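Local coordinates for vacuolar protein sorting-associated protein 29 (Entamoeba histolytica, PDB 5XCJ) that probably serves in retromer-linked protein transport, as a metal-binding member of the VPS29 family with a metallophosphatase fold, at residues I18-V21 with F22-L26. The protein carries 1 engineered substitution. Residues are numbered along the deposited sequence; the frame is centred on the assembly and turned at random.
Sequences IPQV and FLDRL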
ATOM      1  N   ILE A  18       8.970 -11.676  -1.455  1.00 13.30           N
ATOM      2  CA  ILE A  18       9.373 -10.305  -1.197  1.00 11.85           C
ATOM      3  C   ILE A  18      10.888 -10.265  -1.298  1.00 12.53           C
ATOM      4  O   ILE A  18      11.568 -11.100  -0.718  1.00 12.68           O
ATOM      5  CB  ILE A  18       8.981  -9.850   0.213  1.00 13.37           C
ATOM      6  CG1 ILE A  18       7.489 -10.082   0.457  1.00 15.11           C
ATOM      7  CG2 ILE A  18       9.349  -8.389   0.415  1.00 12.79           C
ATOM      8  CD1 ILE A  18       7.072  -9.895   1.896  1.00 13.29           C
ATOM      9  N   PRO A  19      11.423  -9.279  -2.004  1.00 13.02           N
ATOM     10  CA  PRO A  19      12.875  -9.205  -2.157  1.00 14.30           C
ATOM     11  C   PRO A  19      13.537  -9.050  -0.795  1.00 12.91           C
ATOM     12  O   PRO A  19      13.038  -8.341   0.067  1.00 13.85           O
ATOM     13  CB  PRO A  19      13.071  -7.946  -3.000  1.00 10.98           C
ATOM     14  CG  PRO A  19      11.810  -7.822  -3.778  1.00  9.70           C
ATOM     15  CD  PRO A  19      10.729  -8.302  -2.858  1.00  9.58           C
ATOM     16  N   GLN A  20      14.669  -9.716  -0.609  1.00 11.50           N
ATOM     17  CA  GLN A  20      15.366  -9.683   0.666  1.00 11.52           C
ATOM     18  C   GLN A  20      15.788  -8.275   1.047  1.00 11.84           C
ATOM     19  O   GLN A  20      15.738  -7.916   2.212  1.00 13.38           O
ATOM     20  CB  GLN A  20      16.562 -10.634   0.690  1.00 11.22           C
ATOM     21  CG  GLN A  20      17.102 -10.886   2.084  1.00 10.83           C
ATOM     22  CD  GLN A  20      16.042 -11.370   3.052  1.00 13.64           C
ATOM     23  OE1 GLN A  20      15.270 -12.275   2.742  1.00 16.36           O
ATOM     24  NE2 GLN A  20      15.997 -10.769   4.228  1.00 11.57           N
ATOM     25  N   VAL A  21      16.149  -7.469   0.054  1.00 10.50           N
ATOM     26  CA  VAL A  21      16.589  -6.107   0.313  1.00 10.36           C
ATOM     27  C   VAL A  21      15.482  -5.311   0.982  1.00 11.45           C
ATOM     28  O   VAL A  21      15.742  -4.552   1.903  1.00 13.33           O
ATOM     29  CB  VAL A  21      17.083  -5.387  -0.963  1.00 10.50           C
ATOM     30  CG1 VAL A  21      18.480  -5.859  -1.324  1.00 10.80           C
ATOM     31  CG2 VAL A  21      16.130  -5.600  -2.124  1.00 10.47           C
ATOM     32  N   PHE A  22      14.250  -5.489   0.520  1.00 11.70           N
ATOM     33  CA  PHE A  22      13.115  -4.792   1.107  1.00 11.56           C
ATOM     34  C   PHE A  22      12.950  -5.214   2.561  1.00 11.95           C
ATOM     35  O   PHE A  22      12.711  -4.390   3.435  1.00 13.83           O
ATOM     36  CB  PHE A  22      11.832  -5.148   0.350  1.00 10.00           C
ATOM     37  CG  PHE A  22      11.649  -4.399  -0.935  1.00 11.03           C
ATOM     38  CD1 PHE A  22      12.641  -3.564  -1.407  1.00 11.31           C
ATOM     39  CD2 PHE A  22      10.477  -4.526  -1.664  1.00  8.50           C
ATOM     40  CE1 PHE A  22      12.470  -2.865  -2.582  1.00 11.26           C
ATOM     41  CE2 PHE A  22      10.305  -3.832  -2.843  1.00  9.14           C
ATOM     42  CZ  PHE A  22      11.302  -3.006  -3.305  1.00  9.49           C
ATOM     43  N   LEU A  23      13.068  -6.514   2.800  1.00 12.91           N
ATOM     44  CA  LEU A  23      12.937  -7.065   4.144  1.00 12.78           C
ATOM     45  C   LEU A  23      14.020  -6.548   5.081  1.00 13.22           C
ATOM     46  O   LEU A  23      13.744  -6.181   6.208  1.00 14.34           O
ATOM     47  CB  LEU A  23      12.953  -8.589   4.099  1.00 11.99           C
ATOM     48  CG  LEU A  23      11.693  -9.204   3.494  1.00 13.12           C
ATOM     49  CD1 LEU A  23      11.806 -10.715   3.381  1.00 14.26           C
ATOM     50  CD2 LEU A  23      10.472  -8.812   4.304  1.00 11.27           C
ATOM     51  N   ASP A  24      15.253  -6.491   4.603  1.00 12.45           N
ATOM     52  CA  ASP A  24      16.342  -5.993   5.437  1.00 13.04           C
ATOM     53  C   ASP A  24      16.105  -4.530   5.812  1.00 13.02           C
ATOM     54  O   ASP A  24      16.347  -4.127   6.944  1.00 14.22           O
ATOM     55  CB  ASP A  24      17.682  -6.121   4.714  1.00 12.33           C
ATOM     56  CG  ASP A  24      18.102  -7.555   4.520  1.00 14.07           C
ATOM     57  OD1 ASP A  24      17.472  -8.442   5.112  1.00 19.97           O
ATOM     58  OD2 ASP A  24      19.062  -7.795   3.770  1.00 16.04           O
ATOM     59  N   ARG A  25      15.658  -3.740   4.844  1.00 12.95           N
ATOM     60  CA  ARG A  25      15.362  -2.334   5.077  1.00 10.34           C
ATOM     61  C   ARG A  25      14.195  -2.104   6.037  1.00 11.73           C
ATOM     62  O   ARG A  25      14.261  -1.257   6.916  1.00 14.34           O
ATOM     63  CB  ARG A  25      15.066  -1.638   3.748  1.00 11.64           C
ATOM     64  CG  ARG A  25      14.375  -0.299   3.896  1.00 10.04           C
ATOM     65  CD  ARG A  25      15.340   0.740   4.427  1.00 11.25           C
ATOM     66  NE  ARG A  25      14.670   1.954   4.874  1.00  8.86           N
ATOM     67  CZ  ARG A  25      14.004   2.069   6.013  1.00 10.96           C
ATOM     68  NH1 ARG A  25      13.898   1.038   6.837  1.00 12.14           N
ATOM     69  NH2 ARG A  25      13.436   3.219   6.330  1.00 17.26           N
ATOM     70  N   LEU A  26      13.112  -2.833   5.811  1.00 12.06           N
ATOM     71  CA  LEU A  26      11.907  -2.760   6.627  1.00 12.44           C
ATOM     72  C   LEU A  26      12.097  -3.234   8.072  1.00 14.04           C
ATOM     73  O   LEU A  26      11.514  -2.689   8.993  1.00 16.89           O
ATOM     74  CB  LEU A  26      10.761  -3.505   5.949  1.00 12.96           C
ATOM     75  CG  LEU A  26      10.260  -2.933   4.622  1.00  9.57           C
ATOM     76  CD1 LEU A  26       9.222  -3.819   3.956  1.00 12.46           C
ATOM     77  CD2 LEU A  26       9.763  -1.513   4.769  1.00  9.62           C
TER
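CG of Q20 extends opposite its own backbone N (chi1 -166°), and the bend at chi2 (54°) turns the amide back toward D24, one turn further on, where CG of D24 sits opposite its carbonyl carbon. The two side chains cross at about a right angle, their amide and carboxylate planes turned 51° apart, and Q20 NE2 donates to D24 OD1 over 2.9 Å. The bond is nearly straight at the hydrogen and OD1 lies close to the amide plane, but the donor comes in from above the carboxylate plane. The backbone bond from D24 N to Q20 O is 2.8 Å long, and R25 N repeats the pattern with V21 O. P19 is the N-cap residue, and its carbonyl accepts the first i to i+4 bond of the helix: P19 O takes L23 N at 3.3 Å, and F22 N only weakly. I18 CG2 rests 4.0 Å from L23 CG and also reaches CD2 of that leucine. P19 lies alongside F22, its CG 4.1 Å above one ring face and displaced toward the rim. The same ring packs edge-to-face with F150. This is the N-terminal turn of helix 20-28, in the beta-alpha-beta unit with strands 2-6 and 33-36. Its chemistry is divided: apolar groups of I18, P19, F22 and L23 pack the first turn against the loops at F9, T136 and P148, strand 159-168 and helix 43-52, while on the exposed side the primary amide gives D24 OD1 a neutral donor, so this link between successive turns is not a salt bridge and probably does not depend on a second charge.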